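Side-chain contacts in radical SAM domain protein (Methanothrix thermoacetophila, PDB 6Y1X), which probably uses iron-sulfur clusters and S-adenosylmethionine to make the carbide-containing precursor of the nitrogenase iron-molybdenum cofactor: residues P112-P115 with L116-E119; T121-T124 with L125-G129. All coordinates share one frame; numbering follows the deposited sequence.

Contact 1: P112-P115 with L116-E119; sequences PGEP and LANE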
loop_
_atom_site.group_PDB
_atom_site.type_symbol
_atom_site.label_atom_id
_atom_site.label_comp_id
_atom_site.label_asym_id
_atom_site.label_seq_id
_atom_site.Cartn_x
_atom_site.Cartn_y
_atom_site.Cartn_z
ATOM N N PRO A 112 -6.581 8.614 -4.657
ATOM C CA PRO A 112 -7.565 8.212 -3.639
ATOM C C PRO A 112 -8.054 6.756 -3.761
ATOM O O PRO A 112 -8.656 6.237 -2.819
ATOM C CB PRO A 112 -8.726 9.185 -3.879
ATOM C CG PRO A 112 -8.101 10.364 -4.573
ATOM C CD PRO A 112 -7.062 9.751 -5.462
ATOM N N GLY A 113 -7.817 6.130 -4.911
ATOM C CA GLY A 113 -8.159 4.734 -5.133
ATOM C C GLY A 113 -6.935 3.842 -5.231
ATOM O O GLY A 113 -6.009 3.950 -4.419
ATOM N N GLU A 114 -6.910 2.963 -6.235
ATOM C CA GLU A 114 -5.826 2.006 -6.386
ATOM C C GLU A 114 -4.843 2.588 -7.388
ATOM O O GLU A 114 -5.202 2.755 -8.565
ATOM C CB GLU A 114 -6.361 0.664 -6.889
ATOM C CG GLU A 114 -5.315 -0.287 -7.502
ATOM C CD GLU A 114 -4.095 -0.509 -6.621
ATOM O OE1 GLU A 114 -4.244 -0.485 -5.380
ATOM O OE2 GLU A 114 -2.984 -0.705 -7.168
ATOM N N PRO A 115 -3.632 2.961 -6.969
ATOM C CA PRO A 115 -2.690 3.602 -7.903
ATOM C C PRO A 115 -2.475 2.848 -9.208
ATOM O O PRO A 115 -2.466 3.475 -10.272
ATOM C CB PRO A 115 -1.414 3.702 -7.060
ATOM C CG PRO A 115 -1.961 3.957 -5.677
ATOM C CD PRO A 115 -3.116 2.974 -5.588
ATOM N N LEU A 116 -2.335 1.522 -9.170
ATOM C CA LEU A 116 -2.014 0.799 -10.396
ATOM C C LEU A 116 -3.198 0.650 -11.342
ATOM O O LEU A 116 -3.000 0.221 -12.482
ATOM C CB LEU A 116 -1.442 -0.584 -10.073
ATOM C CG LEU A 116 -0.224 -0.642 -9.147
ATOM C CD1 LEU A 116 0.279 -2.067 -9.008
ATOM C CD2 LEU A 116 0.877 0.253 -9.677
ATOM N N ALA A 117 -4.406 1.016 -10.918
ATOM C CA ALA A 117 -5.586 0.937 -11.768
ATOM C C ALA A 117 -5.826 2.223 -12.546
ATOM O O ALA A 117 -6.865 2.353 -13.198
ATOM C CB ALA A 117 -6.827 0.592 -10.937
ATOM N N ASN A 118 -4.899 3.175 -12.486
ATOM C CA ASN A 118 -5.082 4.484 -13.099
ATOM C C ASN A 118 -3.837 4.809 -13.905
ATOM O O ASN A 118 -2.735 4.845 -13.349
ATOM C CB ASN A 118 -5.307 5.569 -12.040
ATOM C CG ASN A 118 -6.594 5.383 -11.274
ATOM O OD1 ASN A 118 -7.596 6.026 -11.566
ATOM N ND2 ASN A 118 -6.551 4.551 -10.237
ATOM N N GLU A 119 -4.002 5.039 -15.213
ATOM C CA GLU A 119 -2.839 5.379 -16.024
ATOM C C GLU A 119 -2.179 6.662 -15.542
ATOM O O GLU A 119 -0.967 6.835 -15.714
ATOM C CB GLU A 119 -3.221 5.495 -17.500
ATOM C CG GLU A 119 -3.578 4.164 -18.128
ATOM C CD GLU A 119 -2.452 3.145 -18.002
ATOM O OE1 GLU A 119 -2.750 1.962 -17.724
ATOM O OE2 GLU A 119 -1.271 3.520 -18.193
#

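Contact 2: T121-T124 with L125-G129; sequences TFET and LRLVG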
loop_
_atom_site.group_PDB
_atom_site.type_symbol
_atom_site.label_atom_id
_atom_site.label_comp_id
_atom_site.label_asym_id
_atom_site.label_seq_id
_atom_site.Cartn_x
_atom_site.Cartn_y
_atom_site.Cartn_z
ATOM N N THR A 121 -1.307 7.483 -12.705
ATOM C CA THR A 121 -0.233 7.180 -11.764
ATOM C C THR A 121 1.104 7.121 -12.484
ATOM O O THR A 121 2.100 7.708 -12.041
ATOM C CB THR A 121 -0.514 5.846 -11.069
ATOM O OG1 THR A 121 -1.720 5.942 -10.300
ATOM C CG2 THR A 121 0.645 5.443 -10.175
ATOM N N PHE A 122 1.140 6.396 -13.605
ATOM C CA PHE A 122 2.384 6.184 -14.331
ATOM C C PHE A 122 2.837 7.460 -15.020
ATOM O O PHE A 122 4.037 7.745 -15.085
ATOM C CB PHE A 122 2.197 5.038 -15.325
ATOM C CG PHE A 122 1.726 3.770 -14.677
ATOM C CD1 PHE A 122 2.639 2.860 -14.164
ATOM C CD2 PHE A 122 0.372 3.518 -14.516
ATOM C CE1 PHE A 122 2.212 1.706 -13.545
ATOM C CE2 PHE A 122 -0.065 2.367 -13.888
ATOM C CZ PHE A 122 0.854 1.459 -13.404
ATOM N N GLU A 123 1.888 8.240 -15.542
ATOM C CA GLU A 123 2.243 9.508 -16.166
ATOM C C GLU A 123 2.789 10.491 -15.138
ATOM O O GLU A 123 3.744 11.225 -15.417
ATOM C CB GLU A 123 1.027 10.092 -16.883
ATOM C CG GLU A 123 1.324 11.326 -17.705
ATOM C CD GLU A 123 2.550 11.153 -18.582
ATOM O OE1 GLU A 123 3.474 11.986 -18.475
ATOM O OE2 GLU A 123 2.596 10.180 -19.367
ATOM N N THR A 124 2.207 10.503 -13.939
ATOM C CA THR A 124 2.653 11.423 -12.897
ATOM C C THR A 124 4.065 11.093 -12.430
ATOM O O THR A 124 4.933 11.972 -12.371
ATOM C CB THR A 124 1.692 11.372 -11.711
ATOM O OG1 THR A 124 0.395 11.819 -12.120
ATOM C CG2 THR A 124 2.197 12.255 -10.586
ATOM N N LEU A 125 4.321 9.824 -12.107
ATOM C CA LEU A 125 5.631 9.458 -11.587
ATOM C C LEU A 125 6.700 9.527 -12.666
ATOM O O LEU A 125 7.878 9.727 -12.355
ATOM C CB LEU A 125 5.580 8.064 -10.974
ATOM C CG LEU A 125 4.758 7.990 -9.691
ATOM C CD1 LEU A 125 4.651 6.556 -9.259
ATOM C CD2 LEU A 125 5.372 8.849 -8.591
ATOM N N ARG A 126 6.312 9.362 -13.930
ATOM C CA ARG A 126 7.243 9.603 -15.024
ATOM C C ARG A 126 7.621 11.079 -15.099
ATOM O O ARG A 126 8.791 11.417 -15.317
ATOM C CB ARG A 126 6.627 9.130 -16.340
ATOM C CG ARG A 126 7.546 9.256 -17.535
ATOM C CD ARG A 126 6.774 9.156 -18.840
ATOM N NE ARG A 126 5.882 10.298 -19.040
ATOM C CZ ARG A 126 6.261 11.462 -19.558
ATOM N NH1 ARG A 126 7.523 11.649 -19.927
ATOM N NH2 ARG A 126 5.382 12.444 -19.708
ATOM N N LEU A 127 6.645 11.973 -14.913
ATOM C CA LEU A 127 6.937 13.403 -14.921
ATOM C C LEU A 127 7.796 13.806 -13.728
ATOM O O LEU A 127 8.769 14.554 -13.881
ATOM C CB LEU A 127 5.638 14.210 -14.924
ATOM C CG LEU A 127 4.785 14.256 -16.192
ATOM C CD1 LEU A 127 3.477 14.982 -15.910
ATOM C CD2 LEU A 127 5.538 14.936 -17.327
ATOM N N VAL A 128 7.459 13.314 -12.535
ATOM C CA VAL A 128 8.208 13.685 -11.338
ATOM C C VAL A 128 9.636 13.154 -11.408
ATOM O O VAL A 128 10.598 13.881 -11.132
ATOM C CB VAL A 128 7.480 13.183 -10.078
ATOM C CG1 VAL A 128 8.367 13.342 -8.851
ATOM C CG2 VAL A 128 6.165 13.926 -9.904
ATOM N N GLY A 129 9.793 11.876 -11.761
ATOM C CA GLY A 129 11.117 11.274 -11.771
ATOM C C GLY A 129 12.057 11.931 -12.761
ATOM O O GLY A 129 13.255 12.068 -12.502
#

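Contact 1: P112-P115 with L116-E119
E114 folds its chain over the turn made by P115, L116 and A117. This is the loop that follows strand 104-109 in the parallel sheet of the radical SAM domain. The sequence PGEP at this place probably corresponds to the GGE motif of radical SAM enzymes. The tight part is polar and buried. E114 CG stands anti to the backbone N (chi1 162°), and the chain then bends at chi2, which brings OE2 back over the start of the turn. There E114 OE2 accepts from L116 N at 3.1 Å, met from above the carboxylate plane. E114 OE2 also lies 3.3 Å from L116 CB. T141 OG1 also binds OE2, and N142 N holds OE1, so the carboxylate is gripped at both oxygens. The E114 side chain is about 5 Å from a bound iron-sulfur cluster and about 4 Å from the side chain of C59, one of the cluster's ligands. L116 goes on to pack against I139 of the neighbouring strand and L153 of helix 146-156. The looser part is at A117, which is partly exposed. A117 CB rests against E114 O, at 3.6 Å, and against E114 CG. E119 beyond it is exposed. The backbone closes with A117 N to E114 O at 3.0 Å, and a weak bond joins N118 N to P115 O. N118 ND2 also serves K58 O, tying the turn to the loop after strand 49-52. From N118 ND2 the other bond runs to E114 O at 2.8 Å, with that oxygen in the N118 amide plane and A117 N on the opposite face of the E114 carbonyl.

Contact 2: T121-T124 with L125-G129
E123 lies alongside R126, one turn on, with both side chains pointing the same way and its carboxylate set at the edge of the guanidinium. The two planes are turned 56° apart. E123 CG is anti to the backbone N (chi1 -173°), and a bend at chi2 then carries the acid along the helix. The two groups form a salt bridge. The modelled E123 OE1 to R126 NH2 distance of 2.3 Å is too short to be trusted in detail. The R126 NE bonds to E123 OE1, at 3.0 Å, and to OE2 are weak. R126 NH1 reaches on to E130 OE1 in a second salt bridge, so the arginine sits between two acids on a partly exposed face. L127 flanks the E123 carboxylate with carbon, its CG 3.5 Å from E123 OE1, and it also touches P87 of helix 87-100. Cutting L127 back to alanine is likely to open a gap beside P87 and leave the E123 carboxylate freer to turn. The inner face is largely apolar. L125 and V128 lean on strands 104-109 and 136-141, and L125 CD1 meets T121 CG2 at 4.3 Å. T124 packs on P87 and A90, and its hydroxyl OG1 is hydrogen-bonded to E120 O. The backbone bonds repeat at four-residue spacing: L125 N to T121 O, R126 N to F122 O, L127 N to E123 O, and V128 N to T124 O. This is an amphipathic helix packed on the sheet, the crossover of a beta-alpha-beta unit in the TIM-barrel-like radical SAM fold.

Overall arrangement
Both contacts belong to the same crossover from strand 104-109 to strand 136-141. Contact 1 is the loop at its start, and contact 2 is the helix that follows. Their centres are 13 Å apart. They meet where P115 O lies 2.6 Å from T121 OG1, a probable hydrogen bond, and where L116 O packs on the F122 ring. Contact 1 is mostly buried, with a polar core of backbone and carboxylate bonds beside the apolar L116, close to an iron-sulfur cluster. Contact 2 is two-sided: its inner face is mostly hydrocarbon, with threonine hydroxyls bonded to backbone carbonyls, while its charges pair with one another on the outer, partly exposed face.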